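Local coordinates for protein indole-3-acetic acid-amido synthetase GH3.15 (Arabidopsis thaliana, PDB 6E1Q) that conjugates glutamine, and possibly cysteine, to the auxin precursor indole-3-butyric acid through ATP-dependent adenylation, and likewise modifies the herbicide 2,4-DB, at residues A[131-136]-A[338-343]; A[309-314]-A[461-466]; A[334-339]-A[344-349]; A[453-458]-A[482-487]. All coordinates share one frame; numbering follows the deposited sequence.

Interaction 1: residues A[131-136]-A[338-343]; sequences KHIDGL and NPLCKP
One ordered water is gripped by three groups and ties the two segments together. It lies 2.7 Å from His132 ND1, donates a hydrogen bond to Asn338 OD1 at the same distance, and accepts the backbone N-H of Leu340 at 3.0 Å. A histidine suits this place because its flat ring offers a polar rim to the water and a face to an apolar neighbour: Pro339 CD sits over one face, 4.0 Å from the ring centroid and displaced toward the rim, in a CH-pi contact, the two side chains crossing at about a right angle. The imidazole is carried there by a first torsion that sets CG opposite the carbonyl carbon (chi1 -76°). His132 ends helix 112-132 of the GH3 family N-terminal domain, and a type II turn from Ile133 to Leu136 follows, with Gly135 at a positive phi. Facing it, the type I turn from Asn338 to Cys341 presents Pro339 and Leu340 side by side. With an alanine here in place of the imidazole of His132, the water is likely to lose one of its three partners, and Pro339 CD and CG the ring they pack on. Beside the ring, Ile133 CG1 packs against Leu340 CD2 at 3.7 Å, while the other leucine methyl, CD1, lies 3.5 Å from His132 O. Lys295 touches Ile133, Pro320 meets Leu340, and Leu128 and Leu129 pack on Pro339.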
# COMPACT_ATOMS: atom_id res chain seq x y z
N LYS A 131 0.67 -15.95 -17.77
CA LYS A 131 1.82 -16.37 -18.56
C LYS A 131 3.07 -16.48 -17.69
O LYS A 131 3.86 -17.41 -17.84
CB LYS A 131 2.05 -15.40 -19.72
CG LYS A 131 3.14 -15.83 -20.67
CD LYS A 131 3.35 -14.80 -21.78
CE LYS A 131 4.38 -15.28 -22.80
NZ LYS A 131 3.84 -16.40 -23.62
N HIS A 132 3.24 -15.54 -16.76
CA HIS A 132 4.46 -15.54 -15.97
C HIS A 132 4.39 -16.51 -14.79
O HIS A 132 5.38 -17.16 -14.46
CB HIS A 132 4.76 -14.12 -15.50
CG HIS A 132 5.34 -13.25 -16.57
ND1 HIS A 132 6.64 -12.81 -16.56
CD2 HIS A 132 4.79 -12.77 -17.72
CE1 HIS A 132 6.87 -12.07 -17.63
NE2 HIS A 132 5.77 -12.04 -18.35
N ILE A 133 3.23 -16.65 -14.15
CA ILE A 133 3.12 -17.41 -12.91
C ILE A 133 2.35 -18.69 -13.23
O ILE A 133 1.11 -18.67 -13.32
CB ILE A 133 2.47 -16.60 -11.80
CG1 ILE A 133 3.34 -15.41 -11.43
CG2 ILE A 133 2.24 -17.45 -10.56
CD1 ILE A 133 2.56 -14.20 -10.98
N ASP A 134 3.08 -19.79 -13.42
CA ASP A 134 2.45 -21.07 -13.74
C ASP A 134 1.47 -21.48 -12.64
O ASP A 134 1.78 -21.40 -11.45
CB ASP A 134 3.49 -22.17 -13.91
CG ASP A 134 4.28 -22.03 -15.19
OD1 ASP A 134 3.86 -21.26 -16.08
OD2 ASP A 134 5.32 -22.71 -15.32
N GLY A 135 0.28 -21.92 -13.06
CA GLY A 135 -0.71 -22.44 -12.14
C GLY A 135 -1.61 -21.39 -11.53
O GLY A 135 -2.57 -21.75 -10.83
N LEU A 136 -1.34 -20.11 -11.77
CA LEU A 136 -2.14 -19.05 -11.17
C LEU A 136 -3.57 -19.10 -11.67
O LEU A 136 -4.50 -18.78 -10.92
CB LEU A 136 -1.50 -17.70 -11.48
CG LEU A 136 -2.19 -16.51 -10.84
CD1 LEU A 136 -2.31 -16.73 -9.34
CD2 LEU A 136 -1.41 -15.25 -11.14
N ASN A 338 7.35 -7.51 -15.19
CA ASN A 338 8.21 -8.62 -14.77
C ASN A 338 7.83 -9.02 -13.35
O ASN A 338 8.60 -8.81 -12.41
CB ASN A 338 9.69 -8.24 -14.86
CG ASN A 338 10.60 -9.42 -14.57
OD1 ASN A 338 10.15 -10.57 -14.57
ND2 ASN A 338 11.88 -9.15 -14.34
N PRO A 339 6.66 -9.64 -13.18
CA PRO A 339 6.11 -9.80 -11.82
C PRO A 339 6.93 -10.69 -10.90
O PRO A 339 6.86 -10.53 -9.68
CB PRO A 339 4.71 -10.38 -12.07
CG PRO A 339 4.74 -10.92 -13.50
CD PRO A 339 5.73 -10.07 -14.24
N LEU A 340 7.71 -11.63 -11.44
CA LEU A 340 8.55 -12.51 -10.64
C LEU A 340 9.95 -11.96 -10.39
O LEU A 340 10.81 -12.71 -9.90
CB LEU A 340 8.64 -13.89 -11.29
CG LEU A 340 7.30 -14.66 -11.29
CD1 LEU A 340 7.47 -16.08 -11.86
CD2 LEU A 340 6.66 -14.69 -9.90
N CYS A 341 10.20 -10.69 -10.69
CA CYS A 341 11.47 -10.05 -10.35
C CYS A 341 11.71 -10.11 -8.84
O CYS A 341 10.80 -10.36 -8.04
CB CYS A 341 11.47 -8.59 -10.79
SG CYS A 341 10.23 -7.57 -9.91
N LYS A 342 12.96 -9.84 -8.46
CA LYS A 342 13.30 -9.61 -7.06
C LYS A 342 12.47 -8.46 -6.51
O LYS A 342 12.31 -7.44 -7.18
CB LYS A 342 14.78 -9.27 -6.92
CG LYS A 342 15.70 -10.40 -6.53
CD LYS A 342 17.04 -9.86 -6.03
CE LYS A 342 17.12 -9.93 -4.51
NZ LYS A 342 16.95 -11.33 -4.02
N PRO A 343 11.94 -8.59 -5.28
CA PRO A 343 11.14 -7.49 -4.71
C PRO A 343 11.86 -6.17 -4.70
O PRO A 343 11.22 -5.12 -4.85
CB PRO A 343 10.84 -7.99 -3.29
CG PRO A 343 10.83 -9.48 -3.42
CD PRO A 343 11.91 -9.79 -4.43
O HOH W 1 8.04 -12.22 -14.38

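Interaction 2: residues A[309-314]-A[461-466]; sequences IPLLEF and MLMDFT
Helix 309-316 of the GH3 N-terminal domain packs here against strand 461-470, an outermost strand of the sheet in the C-terminal domain, so the contact forms part of the interface between the two. The axes of the short segments approach to 9.2 Å and their directions differ by 118°, so the helix runs across the strand rather than along it. Leu311 points toward the strand and is met by two methionines. Its branch CD2 lies 3.5 Å from the methyl CE of Met463, and its CB lies 4.0 Å from the sulfur SD of Met461. Met461 reaches past the leucine: its CG stands opposite the backbone N and the chain runs extended to the sulfur, where a bend (chi3 -104°) swings CE to within 3.6 Å of Pro310 CB. Met463 starts off to one side and needs two bends, at chi2 and chi3, to bring its methyl back to the leucine, which it crosses at about a right angle. Proline suits the first turn of a helix, where its missing N-H costs no helical bond, and its ring gives the methionine an apolar wall. Leu224 of helix 220-243 also packs on Leu311, while strand 477-485 pairs with strand 461-470. The side chains that meet offer only aliphatic carbon and thioether sulfur; such a contact is nondirectional and rests on shape and dispersion, with no polar pair between these side chains to fix the angle at which they meet.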
# COMPACT_ATOMS: atom_id res chain seq x y z
N ILE A 309 9.82 -7.11 3.93
CA ILE A 309 10.14 -8.18 3.00
C ILE A 309 10.88 -9.34 3.68
O ILE A 309 10.44 -10.49 3.50
CB ILE A 309 10.92 -7.61 1.79
CG1 ILE A 309 9.99 -6.79 0.90
CG2 ILE A 309 11.56 -8.73 0.97
CD1 ILE A 309 10.77 -6.04 -0.19
N PRO A 310 11.94 -9.12 4.46
CA PRO A 310 12.61 -10.28 5.08
C PRO A 310 11.68 -11.11 5.94
O PRO A 310 11.74 -12.35 5.89
CB PRO A 310 13.74 -9.63 5.90
CG PRO A 310 14.04 -8.36 5.18
CD PRO A 310 12.70 -7.87 4.68
N LEU A 311 10.81 -10.48 6.72
CA LEU A 311 9.92 -11.25 7.58
C LEU A 311 8.85 -11.97 6.77
O LEU A 311 8.53 -13.14 7.04
CB LEU A 311 9.29 -10.34 8.63
CG LEU A 311 8.38 -11.08 9.60
CD1 LEU A 311 9.14 -12.16 10.37
CD2 LEU A 311 7.72 -10.08 10.55
N LEU A 312 8.29 -11.30 5.76
CA LEU A 312 7.27 -11.96 4.94
C LEU A 312 7.88 -13.12 4.17
O LEU A 312 7.23 -14.17 4.01
CB LEU A 312 6.63 -10.94 4.00
CG LEU A 312 5.52 -11.42 3.06
CD1 LEU A 312 4.42 -12.11 3.86
CD2 LEU A 312 4.96 -10.26 2.23
N GLU A 313 9.13 -12.99 3.72
CA GLU A 313 9.78 -14.11 3.05
C GLU A 313 9.97 -15.28 4.01
O GLU A 313 9.86 -16.44 3.61
CB GLU A 313 11.12 -13.68 2.44
CG GLU A 313 10.96 -12.71 1.27
CD GLU A 313 12.27 -12.35 0.57
OE1 GLU A 313 13.35 -12.47 1.20
OE2 GLU A 313 12.23 -11.92 -0.61
N PHE A 314 10.28 -14.99 5.27
CA PHE A 314 10.38 -16.04 6.28
C PHE A 314 9.09 -16.84 6.37
O PHE A 314 9.11 -18.08 6.43
CB PHE A 314 10.73 -15.41 7.63
CG PHE A 314 10.66 -16.37 8.79
CD1 PHE A 314 11.66 -17.30 8.99
CD2 PHE A 314 9.60 -16.33 9.67
CE1 PHE A 314 11.60 -18.18 10.06
CE2 PHE A 314 9.54 -17.19 10.73
CZ PHE A 314 10.55 -18.12 10.93
N MET A 461 16.36 -9.65 14.21
CA MET A 461 15.65 -9.02 13.10
C MET A 461 14.88 -7.82 13.62
O MET A 461 14.33 -7.86 14.73
CB MET A 461 14.68 -10.01 12.42
CG MET A 461 14.16 -9.55 11.04
SD MET A 461 12.94 -10.66 10.27
CE MET A 461 13.95 -11.47 9.04
N LEU A 462 14.86 -6.74 12.84
CA LEU A 462 14.01 -5.61 13.17
C LEU A 462 12.61 -5.89 12.63
O LEU A 462 12.44 -6.10 11.43
CB LEU A 462 14.60 -4.33 12.57
CG LEU A 462 13.74 -3.08 12.76
CD1 LEU A 462 13.63 -2.76 14.26
CD2 LEU A 462 14.36 -1.91 11.97
N MET A 463 11.61 -5.95 13.52
CA MET A 463 10.25 -6.26 13.06
C MET A 463 9.49 -5.02 12.60
O MET A 463 8.71 -5.10 11.65
CB MET A 463 9.47 -6.96 14.16
CG MET A 463 10.27 -8.06 14.84
SD MET A 463 10.53 -9.53 13.82
CE MET A 463 8.90 -10.29 13.88
N ASP A 464 9.66 -3.89 13.29
CA ASP A 464 9.00 -2.65 12.90
C ASP A 464 9.73 -1.52 13.60
O ASP A 464 10.48 -1.75 14.55
CB ASP A 464 7.50 -2.65 13.29
CG ASP A 464 6.60 -1.97 12.23
OD1 ASP A 464 7.13 -1.29 11.33
OD2 ASP A 464 5.38 -2.18 12.24
N PHE A 465 9.50 -0.29 13.13
CA PHE A 465 10.09 0.87 13.77
C PHE A 465 9.21 2.09 13.55
O PHE A 465 8.41 2.15 12.61
CB PHE A 465 11.50 1.16 13.26
CG PHE A 465 11.53 1.83 11.92
CD1 PHE A 465 11.52 1.07 10.76
CD2 PHE A 465 11.57 3.21 11.82
CE1 PHE A 465 11.55 1.68 9.51
CE2 PHE A 465 11.58 3.83 10.58
CZ PHE A 465 11.56 3.07 9.43
N THR A 466 9.36 3.07 14.44
CA THR A 466 8.86 4.43 14.26
C THR A 466 9.85 5.36 14.95
O THR A 466 10.93 4.93 15.36
CB THR A 466 7.43 4.58 14.79
OG1 THR A 466 6.89 5.83 14.33
CG2 THR A 466 7.41 4.53 16.30

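Interaction 3: residues A[334-339]-A[344-349]; sequences GVNFNP and SDVSYT
The ring of Phe337 turns its edge to Thr349 where the antiparallel pair of strands 332-335 and 348-350 opens into a loop, next to the ATP site. Phenylalanine and threonine side chains cross at about a right angle: Phe337 CD2 lies 3.4 Å from Thr349 OG1, and CE2 lies near CB and the methyl CG2 of Thr349. Threonine serves both kinds of neighbour, since its two branches, OG1 (chi1 -59°) and CG2, both border the ring, and OG1 in addition shares a water with Phe337 N and Ser347 O. Replacing Phe337 by an alanine would probably open a gap beside Thr349 and lose the stack that this ring makes with Tyr416. Behind the side chains, Val335 and Thr349 form a hydrogen-bonded antiparallel pair. Val335 N donates to Thr349 O at 3.0 Å, and Thr349 N returns the bond to Val335 O at 2.8 Å. Gly334 is fitting beside this pair because a side chain would collide with Thr349 O. Tyr348, an ATP-binding residue, directs its ring edge at the peptide linking Val335 to Asn336, and its hydroxyl is hydrogen-bonded to Ser323. The pair is flanked by further strands: Gly334 bonds through its backbone to Tyr326 of strand 321-327, and Tyr348 to Phe422 of strand 419-427. Val335 O also receives a CA-H contact from the tyrosine, with Tyr348 CA 3.5 Å away from that oxygen.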
# COMPACT_ATOMS: atom_id res chain seq x y z
N GLY A 334 0.24 2.17 -13.41
CA GLY A 334 1.26 1.33 -14.01
C GLY A 334 1.12 -0.12 -13.60
O GLY A 334 0.46 -0.44 -12.61
N VAL A 335 1.77 -0.99 -14.37
CA VAL A 335 1.84 -2.40 -14.02
C VAL A 335 3.27 -2.89 -14.14
O VAL A 335 4.11 -2.31 -14.83
CB VAL A 335 0.90 -3.28 -14.88
CG1 VAL A 335 -0.54 -3.06 -14.46
CG2 VAL A 335 1.12 -3.02 -16.36
N ASN A 336 3.53 -4.01 -13.48
CA ASN A 336 4.86 -4.62 -13.47
C ASN A 336 4.91 -5.64 -14.60
O ASN A 336 4.25 -6.68 -14.54
CB ASN A 336 5.12 -5.22 -12.09
CG ASN A 336 6.51 -5.85 -11.93
OD1 ASN A 336 6.81 -6.39 -10.86
ND2 ASN A 336 7.32 -5.83 -12.96
N PHE A 337 5.69 -5.36 -15.63
CA PHE A 337 5.79 -6.34 -16.70
C PHE A 337 6.73 -7.49 -16.38
O PHE A 337 6.87 -8.39 -17.21
CB PHE A 337 6.21 -5.65 -17.98
CG PHE A 337 5.06 -5.09 -18.75
CD1 PHE A 337 4.37 -5.90 -19.65
CD2 PHE A 337 4.65 -3.78 -18.57
CE1 PHE A 337 3.30 -5.41 -20.36
CE2 PHE A 337 3.56 -3.28 -19.29
CZ PHE A 337 2.89 -4.10 -20.18
N ASN A 338 7.35 -7.51 -15.19
CA ASN A 338 8.21 -8.62 -14.77
C ASN A 338 7.83 -9.02 -13.35
O ASN A 338 8.60 -8.81 -12.41
CB ASN A 338 9.69 -8.24 -14.86
CG ASN A 338 10.60 -9.42 -14.57
OD1 ASN A 338 10.15 -10.57 -14.57
ND2 ASN A 338 11.88 -9.15 -14.34
N PRO A 339 6.66 -9.64 -13.18
CA PRO A 339 6.11 -9.80 -11.82
C PRO A 339 6.93 -10.69 -10.90
O PRO A 339 6.86 -10.53 -9.68
CB PRO A 339 4.71 -10.38 -12.07
CG PRO A 339 4.74 -10.92 -13.50
CD PRO A 339 5.73 -10.07 -14.24
N SER A 344 13.18 -6.18 -4.56
CA SER A 344 13.94 -4.94 -4.61
C SER A 344 14.06 -4.37 -6.02
O SER A 344 14.52 -3.24 -6.16
CB SER A 344 15.35 -5.16 -4.03
OG SER A 344 16.17 -5.81 -4.98
N ASP A 345 13.69 -5.12 -7.06
CA ASP A 345 13.85 -4.66 -8.44
C ASP A 345 12.51 -4.33 -9.11
O ASP A 345 12.44 -4.27 -10.34
CB ASP A 345 14.60 -5.69 -9.27
CG ASP A 345 15.93 -6.08 -8.67
OD1 ASP A 345 16.54 -5.24 -7.97
OD2 ASP A 345 16.36 -7.22 -8.91
N VAL A 346 11.46 -4.12 -8.32
CA VAL A 346 10.14 -3.85 -8.89
C VAL A 346 10.17 -2.51 -9.64
O VAL A 346 10.57 -1.48 -9.09
CB VAL A 346 9.08 -3.85 -7.79
CG1 VAL A 346 7.79 -3.22 -8.31
CG2 VAL A 346 8.84 -5.27 -7.29
N SER A 347 9.73 -2.53 -10.90
CA SER A 347 9.52 -1.31 -11.67
C SER A 347 8.16 -1.37 -12.36
O SER A 347 7.76 -2.43 -12.85
CB SER A 347 10.61 -1.10 -12.74
OG SER A 347 11.64 -0.28 -12.25
N TYR A 348 7.48 -0.23 -12.44
CA TYR A 348 6.12 -0.15 -12.98
C TYR A 348 6.12 0.62 -14.30
O TYR A 348 6.61 1.75 -14.36
CB TYR A 348 5.18 0.51 -11.99
CG TYR A 348 5.10 -0.18 -10.65
CD1 TYR A 348 4.39 -1.38 -10.50
CD2 TYR A 348 5.70 0.37 -9.52
CE1 TYR A 348 4.29 -2.02 -9.26
CE2 TYR A 348 5.61 -0.25 -8.27
CZ TYR A 348 4.90 -1.45 -8.14
OH TYR A 348 4.81 -2.06 -6.91
N THR A 349 5.58 -0.00 -15.33
CA THR A 349 5.43 0.63 -16.63
C THR A 349 4.12 1.41 -16.64
O THR A 349 3.07 0.84 -16.33
CB THR A 349 5.42 -0.44 -17.71
OG1 THR A 349 6.64 -1.20 -17.66
CG2 THR A 349 5.27 0.20 -19.09
O HOH W 2 7.54 -3.10 -15.55
O HOH W 3 12.65 -5.90 -13.39

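Interaction 4: residues A[453-458]-A[482-487]; sequences LLLEPH and WELGSK
The six-membered ring of the Trp482 indole meets Leu455, whose methyl CD1 comes obliquely to CZ3 at 3.9 Å. The two side chains belong to the GH3 C-terminal domain, where the loop after helix 441-452 folds over strand 477-485 of a mixed sheet. Other apolar groups close round the indole: Leu462 and Phe465 from strand 461-470, Ile530 from strand 529-533 and Met500 from helix 497-510. Trp482 and Leu484 are two residues apart on the strand, so both side chains point to the same side, toward the loop, while Glu483 between them turns the other way and is hydrogen-bonded to the backbone N-H groups of Gly536 and Phe538. Leucine suits the loop position because a single branch can reach both neighbours. With CG opposite the carbonyl carbon (chi1 -53°) and chi2 extended, CD1 reaches both Trp482 CZ3 and Leu484 CD2. Two backbone bonds, Glu456 N to Leu453 O and His458 N to Leu455 O, curl the loop into helical turns. Leu484 crosses Leu455 at about a right angle, and methyl meets methyl there, Leu484 CD2 lying 3.7 Å from Leu455 CD1.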
# COMPACT_ATOMS: atom_id res chain seq x y z
N LEU A 453 20.81 -4.12 9.14
CA LEU A 453 21.69 -5.15 8.61
C LEU A 453 22.73 -5.59 9.63
O LEU A 453 23.14 -6.76 9.63
CB LEU A 453 22.39 -4.63 7.36
CG LEU A 453 22.74 -5.70 6.35
CD1 LEU A 453 21.47 -6.07 5.57
CD2 LEU A 453 23.84 -5.19 5.44
N LEU A 454 23.17 -4.69 10.51
CA LEU A 454 24.18 -5.06 11.49
C LEU A 454 23.69 -6.12 12.46
O LEU A 454 24.51 -6.77 13.12
CB LEU A 454 24.63 -3.83 12.28
CG LEU A 454 25.79 -3.03 11.66
CD1 LEU A 454 25.46 -2.59 10.24
CD2 LEU A 454 26.10 -1.83 12.53
N LEU A 455 22.37 -6.30 12.59
CA LEU A 455 21.85 -7.32 13.48
C LEU A 455 21.89 -8.73 12.89
O LEU A 455 21.81 -9.69 13.65
CB LEU A 455 20.41 -7.02 13.88
CG LEU A 455 20.03 -5.66 14.46
CD1 LEU A 455 18.51 -5.47 14.28
CD2 LEU A 455 20.44 -5.53 15.92
N GLU A 456 21.97 -8.86 11.56
CA GLU A 456 21.97 -10.19 10.94
C GLU A 456 23.02 -11.12 11.51
O GLU A 456 22.69 -12.29 11.75
CB GLU A 456 22.13 -10.08 9.42
CG GLU A 456 20.89 -9.60 8.68
CD GLU A 456 21.03 -9.77 7.17
OE1 GLU A 456 22.08 -10.28 6.73
OE2 GLU A 456 20.10 -9.38 6.43
N PRO A 457 24.28 -10.71 11.74
CA PRO A 457 25.24 -11.62 12.36
C PRO A 457 24.87 -12.04 13.77
O PRO A 457 25.46 -13.00 14.27
CB PRO A 457 26.55 -10.82 12.35
CG PRO A 457 26.39 -9.85 11.24
CD PRO A 457 24.94 -9.48 11.26
N HIS A 458 23.93 -11.36 14.43
CA HIS A 458 23.56 -11.72 15.79
C HIS A 458 22.23 -12.47 15.87
O HIS A 458 21.72 -12.68 16.98
CB HIS A 458 23.51 -10.48 16.67
CG HIS A 458 24.84 -9.80 16.81
ND1 HIS A 458 25.39 -9.05 15.79
CD2 HIS A 458 25.74 -9.80 17.81
CE1 HIS A 458 26.57 -8.60 16.18
NE2 HIS A 458 26.81 -9.05 17.40
N TRP A 482 12.68 0.58 18.03
CA TRP A 482 12.96 -0.66 17.32
C TRP A 482 12.29 -1.82 18.06
O TRP A 482 12.57 -2.05 19.24
CB TRP A 482 14.47 -0.91 17.22
CG TRP A 482 15.14 -0.28 16.03
CD1 TRP A 482 14.64 0.73 15.26
CD2 TRP A 482 16.41 -0.62 15.47
NE1 TRP A 482 15.53 1.04 14.26
CE2 TRP A 482 16.63 0.23 14.36
CE3 TRP A 482 17.39 -1.56 15.81
CZ2 TRP A 482 17.77 0.16 13.58
CZ3 TRP A 482 18.54 -1.63 15.02
CH2 TRP A 482 18.71 -0.78 13.92
N GLU A 483 11.43 -2.56 17.37
CA GLU A 483 10.92 -3.81 17.91
C GLU A 483 11.68 -4.96 17.27
O GLU A 483 11.62 -5.14 16.05
CB GLU A 483 9.42 -3.97 17.68
CG GLU A 483 8.90 -5.28 18.27
CD GLU A 483 7.39 -5.40 18.22
OE1 GLU A 483 6.70 -4.37 18.39
OE2 GLU A 483 6.91 -6.54 18.03
N LEU A 484 12.41 -5.72 18.08
CA LEU A 484 13.28 -6.79 17.61
C LEU A 484 12.64 -8.16 17.82
O LEU A 484 11.87 -8.35 18.76
CB LEU A 484 14.64 -6.74 18.33
CG LEU A 484 15.43 -5.44 18.12
CD1 LEU A 484 16.78 -5.44 18.86
CD2 LEU A 484 15.63 -5.16 16.63
N GLY A 485 12.99 -9.11 16.94
CA GLY A 485 12.62 -10.50 17.11
C GLY A 485 13.73 -11.44 16.67
O GLY A 485 14.76 -11.00 16.13
N SER A 486 13.51 -12.73 16.89
CA SER A 486 14.48 -13.76 16.53
C SER A 486 13.76 -15.09 16.31
O SER A 486 12.54 -15.19 16.47
CB SER A 486 15.56 -13.90 17.59
OG SER A 486 15.16 -14.81 18.60
N LYS A 487 14.53 -16.12 15.96
CA LYS A 487 13.99 -17.47 15.76
C LYS A 487 13.93 -18.28 17.05
O LYS A 487 13.17 -19.26 17.12
CB LYS A 487 14.81 -18.22 14.71
CG LYS A 487 14.08 -18.54 13.41
CD LYS A 487 14.91 -19.46 12.49
CE LYS A 487 14.78 -19.07 11.02
NZ LYS A 487 15.98 -19.37 10.20

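In the fold
Interactions 1 and 3 are neighbours, their centres 11 Å apart, and share Asn338 and Pro339: the loop leaving strand 332-335 meets helix 112-132 and then returns as strand 348-350. Both lie near the active site. Interaction 3 contains the ATP-binding Tyr348, with the side chain of Val335 about 7 Å from bound (2,4-dichlorophenoxy)acetic acid, while the side chain of Ile133 in interaction 1 is about 10 Å from a bound molecule of the same compound. Interactions 2 and 4, 9 Å apart between centres, lie away from the annotated sites and join through paired strands 461-470 and 477-485. Pro343 of interaction 1 packs on Ile309 of interaction 2, linking the two groups; interactions 3 and 4 do not touch.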